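Local coordinates for AP endonuclease, family protein 2 (Mycobacterium smegmatis, PDB 5TNV) that binds magnesium ions within a xylose isomerase-like TIM barrel and may act as a metal-dependent endonuclease, though its true reaction and substrate remain uncertain, at residues Q144-E149 with I154-V159; T106-V111 with E117-D122; D205-I210 with L245-F250; E239-V244 with V279-I284. All coordinates share one frame; numbering follows the deposited sequence. Where two conformers were deposited one is given.

Interaction 1 of 4, residues Q144-E149 with I154-V159; sequences QALTPE and IWFWLV
Phe156 opens the short 3-10 turn 156-158 and Val159 directly follows it; the two lie against Leu146 and Glu149. Phe156 comes first. Its CG takes the hindered rotamer between the backbone N and the carbonyl carbon (chi1 65°), and the CB and near end of the ring receive Leu146, whose side chain crosses at about a right angle. Leu146 CD2 lies 3.7 Å from Phe156 CB and equally 3.7 Å from Phe156 CG, approaching the ring obliquely, while Leu146 CD1 stays near the same Phe156 CB at 3.8 Å. A branched leucine suits this place because both methyls can straddle one methylene. Trp157 follows and backs the ring, its CE3 standing 3.7 Å above the plane of Phe156, over the centre. Val159 then sets CG2 at 4.0 Å from Glu149 CG; the extended glutamate chain brings its carboxylate alongside the valine, with Glu149 OE2 4.1 Å from Val159 CG1. Polar help comes from Gln150 in the intervening helix, which bonds to Phe156 O and more weakly to Val159 O. Thr147 caps helix 148-152, and the loop after it runs on toward helix 169-185 with Trp155 and Trp157 against strand 266-272 and Trp155 also meeting Tyr278 of the second subunit.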
# COMPACT_ATOMS: atom_id res chain seq x y z
N GLN A 144 -11.53 -9.93 24.86
CA GLN A 144 -12.68 -9.36 25.58
C GLN A 144 -12.86 -7.90 25.19
O GLN A 144 -12.19 -7.41 24.28
CB GLN A 144 -12.59 -9.55 27.09
CG GLN A 144 -12.52 -11.00 27.51
CD GLN A 144 -12.67 -11.24 28.97
OE1 GLN A 144 -13.07 -10.34 29.74
NE2 GLN A 144 -12.42 -12.46 29.43
N ALA A 145 -13.79 -7.18 25.82
CA ALA A 145 -14.07 -5.81 25.45
C ALA A 145 -12.76 -4.98 25.47
O ALA A 145 -11.89 -5.16 26.33
CB ALA A 145 -15.01 -5.17 26.43
N LEU A 146 -12.69 -4.05 24.52
CA LEU A 146 -11.65 -3.03 24.60
C LEU A 146 -11.83 -2.23 25.87
O LEU A 146 -12.93 -1.88 26.28
CB LEU A 146 -11.78 -2.11 23.39
CG LEU A 146 -11.52 -2.78 22.05
CD1 LEU A 146 -11.58 -1.69 20.97
CD2 LEU A 146 -10.22 -3.52 22.00
N THR A 147 -10.72 -1.87 26.52
CA THR A 147 -10.77 -1.02 27.67
C THR A 147 -10.97 0.44 27.28
O THR A 147 -10.71 0.80 26.11
CB THR A 147 -9.48 -1.14 28.53
OG1 THR A 147 -8.45 -0.57 27.70
CG2 THR A 147 -9.20 -2.55 28.88
N PRO A 148 -11.38 1.30 28.19
CA PRO A 148 -11.49 2.73 27.83
C PRO A 148 -10.18 3.31 27.30
O PRO A 148 -10.18 4.10 26.38
CB PRO A 148 -11.94 3.38 29.14
CG PRO A 148 -12.73 2.27 29.80
CD PRO A 148 -11.91 1.01 29.56
N GLU A 149 -9.06 2.89 27.90
CA GLU A 149 -7.77 3.41 27.44
C GLU A 149 -7.48 2.92 26.05
O GLU A 149 -6.98 3.69 25.22
CB GLU A 149 -6.63 2.98 28.38
CG GLU A 149 -5.29 3.54 28.00
CD GLU A 149 -4.11 3.17 28.86
OE1 GLU A 149 -4.27 2.09 29.52
OE2 GLU A 149 -3.07 3.88 28.85
N ILE A 154 -4.90 5.52 18.89
CA ILE A 154 -4.98 5.49 17.42
C ILE A 154 -5.32 4.09 16.90
O ILE A 154 -6.06 3.96 15.93
CB ILE A 154 -3.67 6.06 16.87
CG1 ILE A 154 -3.66 7.60 17.09
CG2 ILE A 154 -3.44 5.70 15.40
CD1 ILE A 154 -2.31 8.25 16.88
N TRP A 155 -4.82 3.07 17.58
CA TRP A 155 -5.23 1.69 17.37
C TRP A 155 -5.37 1.04 18.75
O TRP A 155 -4.52 1.26 19.62
CB TRP A 155 -4.25 0.89 16.59
CG TRP A 155 -3.92 1.33 15.21
CD1 TRP A 155 -2.68 1.75 14.77
CD2 TRP A 155 -4.78 1.33 14.08
NE1 TRP A 155 -2.77 2.03 13.42
CE2 TRP A 155 -4.05 1.76 12.97
CE3 TRP A 155 -6.13 0.98 13.90
CZ2 TRP A 155 -4.63 1.86 11.70
CZ3 TRP A 155 -6.70 1.08 12.65
CH2 TRP A 155 -5.92 1.52 11.56
N PHE A 156 -6.36 0.14 18.90
CA PHE A 156 -6.56 -0.46 20.23
C PHE A 156 -5.34 -1.22 20.70
O PHE A 156 -5.13 -1.35 21.91
CB PHE A 156 -7.82 -1.32 20.25
CG PHE A 156 -7.79 -2.57 19.37
CD1 PHE A 156 -7.16 -3.72 19.79
CD2 PHE A 156 -8.45 -2.58 18.13
CE1 PHE A 156 -7.16 -4.86 18.98
CE2 PHE A 156 -8.46 -3.71 17.33
CZ PHE A 156 -7.79 -4.84 17.78
N TRP A 157 -4.58 -1.81 19.78
CA TRP A 157 -3.47 -2.67 20.15
C TRP A 157 -2.25 -1.89 20.62
O TRP A 157 -1.24 -2.52 21.02
CB TRP A 157 -3.08 -3.62 19.01
CG TRP A 157 -2.70 -2.92 17.74
CD1 TRP A 157 -1.52 -2.31 17.43
CD2 TRP A 157 -3.53 -2.77 16.57
NE1 TRP A 157 -1.55 -1.78 16.18
CE2 TRP A 157 -2.79 -2.05 15.61
CE3 TRP A 157 -4.84 -3.14 16.27
CZ2 TRP A 157 -3.30 -1.74 14.36
CZ3 TRP A 157 -5.35 -2.84 15.04
CH2 TRP A 157 -4.58 -2.13 14.10
N LEU A 158 -2.30 -0.56 20.63
CA LEU A 158 -1.18 0.22 21.10
C LEU A 158 -1.02 0.19 22.61
O LEU A 158 0.07 0.56 23.08
CB LEU A 158 -1.28 1.67 20.60
CG LEU A 158 -1.23 1.83 19.10
CD1 LEU A 158 -1.35 3.32 18.72
CD2 LEU A 158 0.04 1.24 18.47
N VAL A 159 -2.04 -0.23 23.35
CA VAL A 159 -1.91 -0.39 24.81
C VAL A 159 -2.53 -1.76 25.13
O VAL A 159 -3.45 -2.24 24.46
CB VAL A 159 -2.49 0.72 25.65
CG1 VAL A 159 -1.93 2.12 25.37
CG2 VAL A 159 -3.98 0.71 25.50

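Interaction 2 of 4, residues T106-V111 with E117-D122; sequences TRSSIV and EKNLAD
The carboxamide of Asn119 is the flat group at the centre of this contact: Ser108 lies over one of its faces, with CB 3.9 Å from Asn119 CG, and two acceptors sit at the nitrogen edge. It ties a beta-to-alpha loop of the TIM barrel, the one after strand 99-104, to helix 116-133, into which that loop leads. One N-H of Asn119 ND2 points almost straight at Ser109 O, 2.9 Å away with an angle of 172° at the hydrogen, and the carbonyl oxygen lies in the amide plane. Seen from the carbonyl the donor stands well above its plane, 50° out of it. The other N-H goes to a water 2.9 Å from Asn119 ND2, which in turn makes a weak bond to Arg107 O. Asparagine suits the place because its short, stiff arm, with CG anti to the carbonyl carbon (chi1 -67°), holds a two-hydrogen donor right beside the loop backbone. Ser108 is small enough to lie on the amide, and its hydroxyl is engaged by Asp73. Further along, Ile110 sets its CG2 against the helix backbone, 4.0 Å from Leu120 CA, while Leu120 itself packs on Arg175 and Leu179 of helix 169-185. Ser109 points its CB away from the helix and closes an ST turn, its OG accepting from Val111 N at 3.0 Å.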
# COMPACT_ATOMS: atom_id res chain seq x y z
N THR A 106 -16.76 -12.66 18.47
CA THR A 106 -15.64 -11.71 18.60
C THR A 106 -15.26 -11.64 20.04
O THR A 106 -14.76 -12.54 20.70
CB THR A 106 -16.05 -10.42 17.87
OG1 THR A 106 -17.23 -9.82 18.45
CG2 THR A 106 -16.36 -10.73 16.40
N ARG A 107 -15.22 -10.70 20.82
CA ARG A 107 -15.13 -10.19 22.14
C ARG A 107 -16.31 -10.69 23.00
O ARG A 107 -17.01 -9.97 23.65
CB ARG A 107 -14.97 -8.67 22.14
CG ARG A 107 -13.71 -8.25 21.35
CD ARG A 107 -13.45 -6.74 21.38
NE ARG A 107 -12.36 -6.42 20.45
CZ ARG A 107 -11.08 -6.65 20.70
NH1 ARG A 107 -10.67 -7.12 21.86
NH2 ARG A 107 -10.20 -6.38 19.75
N SER A 108 -16.43 -12.01 22.97
CA SER A 108 -17.49 -12.79 23.58
C SER A 108 -16.92 -14.04 24.21
O SER A 108 -17.27 -15.17 23.89
CB SER A 108 -18.55 -13.17 22.55
OG SER A 108 -19.05 -12.01 21.96
N SER A 109 -15.96 -13.86 25.11
CA SER A 109 -15.21 -15.00 25.65
C SER A 109 -16.09 -15.92 26.50
O SER A 109 -16.88 -15.44 27.33
CB SER A 109 -14.06 -14.50 26.50
OG SER A 109 -13.45 -15.63 27.13
N ILE A 110 -15.89 -17.22 26.33
CA ILE A 110 -16.61 -18.20 27.13
C ILE A 110 -16.11 -18.25 28.57
O ILE A 110 -16.72 -18.97 29.38
CB ILE A 110 -16.64 -19.58 26.44
CG1 ILE A 110 -15.27 -20.22 26.40
CG2 ILE A 110 -17.32 -19.49 25.09
CD1 ILE A 110 -15.07 -21.44 25.57
N VAL A 111 -15.07 -17.48 28.92
CA VAL A 111 -14.69 -17.30 30.32
C VAL A 111 -14.75 -15.84 30.73
O VAL A 111 -14.20 -15.49 31.77
CB VAL A 111 -13.35 -17.97 30.68
CG1 VAL A 111 -13.44 -19.48 30.58
CG2 VAL A 111 -12.19 -17.41 29.86
N GLU A 117 -21.00 -17.54 30.80
CA GLU A 117 -22.02 -18.57 30.63
C GLU A 117 -22.99 -18.23 29.48
O GLU A 117 -23.38 -19.11 28.67
CB GLU A 117 -22.82 -18.83 31.90
CG GLU A 117 -21.93 -19.46 32.97
CD GLU A 117 -22.61 -19.90 34.22
OE1 GLU A 117 -23.34 -20.88 34.21
OE2 GLU A 117 -22.37 -19.30 35.26
N LYS A 118 -23.37 -16.94 29.33
CA LYS A 118 -24.19 -16.50 28.18
C LYS A 118 -23.46 -16.75 26.88
O LYS A 118 -24.06 -17.21 25.89
CB LYS A 118 -24.52 -15.01 28.34
CG LYS A 118 -25.18 -14.39 27.12
CD LYS A 118 -25.40 -12.89 27.21
CE LYS A 118 -25.85 -12.20 25.92
NZ LYS A 118 -26.28 -13.21 24.92
N ASN A 119 -22.16 -16.39 26.85
CA ASN A 119 -21.37 -16.60 25.63
C ASN A 119 -21.25 -18.07 25.25
O ASN A 119 -21.30 -18.41 24.08
CB ASN A 119 -20.00 -15.91 25.82
CG ASN A 119 -20.13 -14.40 25.91
OD1 ASN A 119 -21.14 -13.78 25.49
ND2 ASN A 119 -19.12 -13.74 26.47
N LEU A 120 -21.08 -18.92 26.28
CA LEU A 120 -21.06 -20.37 26.04
C LEU A 120 -22.36 -20.83 25.42
O LEU A 120 -22.37 -21.62 24.46
CB LEU A 120 -20.75 -21.07 27.36
CG LEU A 120 -20.71 -22.61 27.31
CD1 LEU A 120 -19.55 -23.12 26.48
CD2 LEU A 120 -20.61 -23.17 28.73
N ALA A 121 -23.49 -20.37 26.00
CA ALA A 121 -24.80 -20.75 25.49
C ALA A 121 -25.00 -20.27 24.03
O ALA A 121 -25.54 -20.99 23.16
CB ALA A 121 -25.92 -20.26 26.37
N ASP A 122 -24.57 -19.04 23.74
CA ASP A 122 -24.64 -18.51 22.39
C ASP A 122 -23.77 -19.29 21.44
O ASP A 122 -24.16 -19.53 20.28
CB ASP A 122 -24.31 -17.00 22.40
CG ASP A 122 -25.37 -16.14 23.02
OD1 ASP A 122 -26.52 -16.58 23.16
OD2 ASP A 122 -25.03 -14.98 23.36
O HOH W 1 -19.07 -10.83 26.29

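Interaction 3 of 4, residues D205-I210 with L245-F250; sequences DAVAFI and LPYSNF
Tyr247 lies along two neighbouring side chains of helix 203-213, meeting Ile210 at the root of its ring and Val207 toward the hydroxyl end. With CG anti to its carbonyl carbon (chi1 -57°), the tyrosine projects from the 3-10 turn 245-247 toward the helix. Val207 crosses the ring at about a right angle and uses both branches. Its CG1, anti to the backbone N, comes within 3.8 Å of Tyr247 CE2, and Val207 CG2 follows at 4.0 Å from that same Tyr247 CE2. Ile210, one turn further on, offers only its short branch: CG2 sits in the hindered place between backbone N and carbonyl carbon and rests 3.8 Å from Tyr247 CD1, 3.9 Å from Tyr247 CG and 4.0 Å from Tyr247 CB. Because CG1 of Ile210 is trans to the backbone N (chi1 -163°), that longer branch is directed elsewhere; the isoleucine also packs on Val218 and Leu192. Both methyl approaches are oblique to the ring. In the TIM barrel this helix connects strand 189-193 to strand 218-221, while the loop carrying Tyr247 leads into strand 251-261, so the tyrosine joins one barrel helix to the entry of a later strand. Beta-branched residues suit the helix here, their methyls lying beside the ring without long chains, while a tyrosine can keep its polar end at the margin: its OH makes a weak bond to Lys211 NZ. Tyr247 and Asn249 are also backbone-bonded to Leu220.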
# COMPACT_ATOMS: atom_id res chain seq x y z
N ASP A 205 2.19 -21.03 23.16
CA ASP A 205 1.06 -21.16 24.06
C ASP A 205 -0.12 -21.77 23.33
O ASP A 205 -0.87 -22.57 23.89
CB ASP A 205 0.67 -19.84 24.70
CG ASP A 205 1.56 -19.41 25.83
OD1 ASP A 205 2.43 -20.16 26.28
OD2 ASP A 205 1.31 -18.26 26.30
N ALA A 206 -0.33 -21.38 22.07
CA ALA A 206 -1.45 -21.92 21.27
C ALA A 206 -1.27 -23.39 21.04
O ALA A 206 -2.24 -24.15 21.12
CB ALA A 206 -1.55 -21.13 19.98
N VAL A 207 -0.05 -23.81 20.70
CA VAL A 207 0.18 -25.23 20.52
C VAL A 207 -0.05 -26.04 21.78
O VAL A 207 -0.70 -27.10 21.79
CB VAL A 207 1.62 -25.50 19.93
CG1 VAL A 207 1.94 -26.99 19.87
CG2 VAL A 207 1.77 -24.91 18.52
N ALA A 208 0.43 -25.53 22.91
CA ALA A 208 0.26 -26.24 24.17
C ALA A 208 -1.23 -26.30 24.53
O ALA A 208 -1.71 -27.32 25.08
CB ALA A 208 1.04 -25.62 25.28
N PHE A 209 -1.96 -25.23 24.21
CA PHE A 209 -3.39 -25.18 24.54
C PHE A 209 -4.15 -26.20 23.70
O PHE A 209 -4.98 -26.97 24.23
CB PHE A 209 -3.93 -23.79 24.37
CG PHE A 209 -5.32 -23.55 24.93
CD1 PHE A 209 -6.48 -23.79 24.21
CD2 PHE A 209 -5.46 -23.05 26.22
CE1 PHE A 209 -7.72 -23.56 24.77
CE2 PHE A 209 -6.71 -22.80 26.79
CZ PHE A 209 -7.83 -23.07 26.05
N ILE A 210 -3.90 -26.24 22.39
CA ILE A 210 -4.65 -27.17 21.54
C ILE A 210 -4.29 -28.61 21.90
O ILE A 210 -5.13 -29.51 21.90
CB ILE A 210 -4.49 -26.85 20.04
CG1 ILE A 210 -5.58 -27.54 19.23
CG2 ILE A 210 -3.13 -27.18 19.52
CD1 ILE A 210 -6.97 -27.00 19.48
N LEU A 245 0.34 -23.86 11.90
CA LEU A 245 -0.45 -24.38 10.78
C LEU A 245 -0.78 -25.86 10.90
O LEU A 245 -1.90 -26.22 10.48
CB LEU A 245 0.21 -24.03 9.46
CG LEU A 245 -0.01 -22.59 9.01
CD1 LEU A 245 0.91 -22.27 7.85
CD2 LEU A 245 -1.46 -22.32 8.65
N PRO A 246 0.09 -26.74 11.40
CA PRO A 246 -0.29 -28.17 11.53
C PRO A 246 -1.53 -28.40 12.37
O PRO A 246 -2.11 -29.47 12.27
CB PRO A 246 0.95 -28.81 12.18
CG PRO A 246 2.08 -27.94 11.69
CD PRO A 246 1.50 -26.54 11.78
N TYR A 247 -1.91 -27.47 13.23
CA TYR A 247 -3.02 -27.60 14.15
C TYR A 247 -4.23 -26.77 13.74
O TYR A 247 -5.19 -26.68 14.52
CB TYR A 247 -2.59 -27.19 15.57
CG TYR A 247 -1.41 -27.96 16.08
CD1 TYR A 247 -1.61 -29.17 16.70
CD2 TYR A 247 -0.11 -27.49 15.95
CE1 TYR A 247 -0.55 -29.91 17.18
CE2 TYR A 247 0.97 -28.22 16.40
CZ TYR A 247 0.72 -29.42 17.01
OH TYR A 247 1.83 -30.17 17.51
N SER A 248 -4.18 -26.12 12.57
CA SER A 248 -5.15 -25.13 12.16
C SER A 248 -6.28 -25.70 11.30
O SER A 248 -6.05 -26.42 10.34
CB SER A 248 -4.42 -24.00 11.42
OG SER A 248 -3.54 -23.31 12.27
N ASN A 249 -7.50 -25.26 11.63
CA ASN A 249 -8.71 -25.72 10.90
C ASN A 249 -9.51 -24.57 10.29
O ASN A 249 -10.57 -24.82 9.72
CB ASN A 249 -9.57 -26.63 11.76
CG ASN A 249 -10.17 -25.89 12.95
OD1 ASN A 249 -9.78 -24.78 13.29
ND2 ASN A 249 -11.08 -26.54 13.65
N PHE A 250 -9.05 -23.34 10.41
CA PHE A 250 -9.76 -22.13 9.99
C PHE A 250 -8.73 -21.02 9.98
O PHE A 250 -7.73 -21.13 10.68
CB PHE A 250 -10.87 -21.84 11.01
CG PHE A 250 -11.70 -20.60 10.74
CD1 PHE A 250 -12.29 -20.38 9.50
CD2 PHE A 250 -11.92 -19.66 11.75
CE1 PHE A 250 -13.07 -19.29 9.25
CE2 PHE A 250 -12.72 -18.55 11.50
CZ PHE A 250 -13.32 -18.37 10.28

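Interaction 4 of 4, residues E239-V244 with V279-I284; sequences EMYAKV and VNYRQI
Tyr241 has Ile284 over one face and Tyr281 at its hydroxyl end, where helix 237-244 packs beside the start of helix 281-290 on the outside of the TIM barrel. The tight side is the tyrosine ring. Ile284 CG2 lies 3.6 Å from Tyr241 CG and 3.8 Å from the Tyr241 ring centroid, only 20° off the normal, a CH-pi contact that a methyl-bearing, beta-branched residue makes well; the two side chains cross at about a right angle. At the far end the hydroxyls meet: Tyr241 OH and Tyr281 OH are 2.8 Å apart, each near the plane of the other's ring, at its edge. The rings themselves stand obliquely, their planes at 69°. Tyrosine suits both positions, for the hydroxyls find polar partners in the core: Tyr241 OH also bonds Pro222 O and the indole NE1 of Trp251, and Tyr281 OH bonds Lys254 O. Pro222 precedes the magnesium ligand Asp223, so Tyr241 is probably a second-shell neighbour. Packing is slacker at Val279, whose CG1 touches Tyr241 CE2 at 4.1 Å but sits over the centre of the Tyr281 ring. The outward side is looser still, with Glu239, Ala242 and Gln283 exposed; Gln283 also packs on Gly35 of the third subunit, and Arg282 is salt-bridged to Asp305 of that subunit. Asn280 N-caps the helix, its OD1 accepting from Gln283 N at 3.1 Å, nearly straight at 171°.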
# COMPACT_ATOMS: atom_id res chain seq x y z
N GLU A 239 8.30 -18.48 10.89
CA GLU A 239 8.55 -19.35 12.01
C GLU A 239 7.24 -19.59 12.78
O GLU A 239 6.88 -20.72 13.15
CB GLU A 239 9.61 -18.81 12.94
CG GLU A 239 9.87 -19.54 14.23
CD GLU A 239 10.75 -18.82 15.19
OE1 GLU A 239 11.78 -18.22 14.68
OE2 GLU A 239 10.40 -18.91 16.41
N MET A 240 6.50 -18.50 13.02
CA MET A 240 5.28 -18.66 13.82
C MET A 240 4.25 -19.50 13.09
O MET A 240 3.62 -20.39 13.67
CB MET A 240 4.67 -17.28 14.13
CG MET A 240 5.57 -16.35 14.98
SD MET A 240 4.65 -15.01 15.76
CE MET A 240 4.30 -13.92 14.38
N TYR A 241 4.03 -19.23 11.80
CA TYR A 241 3.06 -19.99 11.02
C TYR A 241 3.46 -21.45 10.90
O TYR A 241 2.61 -22.32 10.98
CB TYR A 241 2.84 -19.36 9.66
CG TYR A 241 1.74 -18.31 9.62
CD1 TYR A 241 0.42 -18.68 9.88
CD2 TYR A 241 1.98 -16.99 9.28
CE1 TYR A 241 -0.61 -17.78 9.86
CE2 TYR A 241 0.94 -16.06 9.25
CZ TYR A 241 -0.36 -16.48 9.53
OH TYR A 241 -1.45 -15.61 9.51
N ALA A 242 4.75 -21.75 10.73
CA ALA A 242 5.15 -23.14 10.67
C ALA A 242 4.78 -23.92 11.94
O ALA A 242 4.45 -25.11 11.89
CB ALA A 242 6.69 -23.24 10.42
N LYS A 243 4.81 -23.26 13.07
CA LYS A 243 4.47 -23.94 14.31
C LYS A 243 2.98 -24.25 14.39
O LYS A 243 2.63 -25.29 14.93
CB LYS A 243 4.88 -23.07 15.50
CG LYS A 243 6.32 -23.06 15.88
CD LYS A 243 6.52 -22.22 17.14
CE LYS A 243 7.99 -22.35 17.40
NZ LYS A 243 8.27 -21.65 18.66
N VAL A 244 2.15 -23.29 14.03
CA VAL A 244 0.72 -23.42 14.31
C VAL A 244 -0.11 -23.98 13.16
O VAL A 244 -1.19 -24.55 13.40
CB VAL A 244 0.10 -22.10 14.84
CG1 VAL A 244 0.71 -21.74 16.19
CG2 VAL A 244 0.25 -20.97 13.83
N VAL A 279 4.07 -10.18 6.32
CA VAL A 279 3.96 -11.60 6.04
C VAL A 279 4.00 -11.82 4.53
O VAL A 279 3.38 -11.03 3.80
CB VAL A 279 2.63 -12.16 6.60
CG1 VAL A 279 2.57 -13.69 6.36
CG2 VAL A 279 2.44 -11.85 8.07
N ASN A 280 4.68 -12.87 4.08
CA ASN A 280 4.61 -13.33 2.69
C ASN A 280 3.52 -14.38 2.60
O ASN A 280 3.77 -15.57 2.84
CB ASN A 280 5.94 -13.85 2.20
CG ASN A 280 5.87 -14.20 0.72
OD1 ASN A 280 4.80 -14.46 0.15
ND2 ASN A 280 7.03 -14.27 0.05
N TYR A 281 2.28 -13.96 2.30
CA TYR A 281 1.19 -14.93 2.29
C TYR A 281 1.21 -15.83 1.07
O TYR A 281 0.49 -16.87 1.09
CB TYR A 281 -0.16 -14.22 2.45
CG TYR A 281 -0.48 -13.94 3.92
CD1 TYR A 281 -0.81 -14.99 4.78
CD2 TYR A 281 -0.47 -12.67 4.45
CE1 TYR A 281 -1.13 -14.77 6.09
CE2 TYR A 281 -0.78 -12.43 5.78
CZ TYR A 281 -1.11 -13.49 6.60
OH TYR A 281 -1.44 -13.31 7.93
N ARG A 282 1.96 -15.52 0.01
CA ARG A 282 2.12 -16.50 -1.08
C ARG A 282 2.86 -17.72 -0.53
O ARG A 282 2.44 -18.86 -0.67
CB ARG A 282 2.82 -15.84 -2.27
CG ARG A 282 2.92 -16.75 -3.49
CD ARG A 282 3.63 -16.03 -4.68
NE ARG A 282 2.97 -14.78 -4.94
CZ ARG A 282 1.82 -14.62 -5.55
NH1 ARG A 282 1.27 -15.60 -6.24
NH2 ARG A 282 1.23 -13.46 -5.49
N GLN A 283 4.00 -17.47 0.13
CA GLN A 283 4.76 -18.54 0.76
C GLN A 283 3.94 -19.22 1.85
O GLN A 283 3.95 -20.45 1.97
CB GLN A 283 6.05 -18.01 1.32
CG GLN A 283 7.10 -17.61 0.33
CD GLN A 283 8.33 -16.94 0.98
OE1 GLN A 283 8.35 -16.66 2.21
NE2 GLN A 283 9.33 -16.69 0.19
N ILE A 284 3.26 -18.45 2.68
CA ILE A 284 2.58 -19.04 3.85
C ILE A 284 1.32 -19.81 3.44
O ILE A 284 1.08 -20.89 4.02
CB ILE A 284 2.35 -17.95 4.93
CG1 ILE A 284 3.68 -17.45 5.49
CG2 ILE A 284 1.40 -18.44 6.00
CD1 ILE A 284 4.57 -18.45 6.09

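The four contacts fall into two pairs around the magnesium held by Glu193, Asp223 and His252. Interactions 1 and 2 meet at Arg107: Gln144 O is 2.9 Å from Arg107 NH1 in a hydrogen bond, Leu146 CD2 is 3.5 Å from Arg107 CZ, and the guanidinium makes a cation-pi contact with Phe156. Interactions 3 and 4 touch where Val207 CG2 comes within 3.7 Å of Lys243 O, and their segments alternate in sequence. The Phe156 side chain is about 9 Å from the magnesium ion. That of Tyr241 is about 10 Å from the magnesium ion, and that of Ser108 about 12 Å from the magnesium ion. In interaction 3, the Ile210 side chain is about 11 Å from that of Glu193.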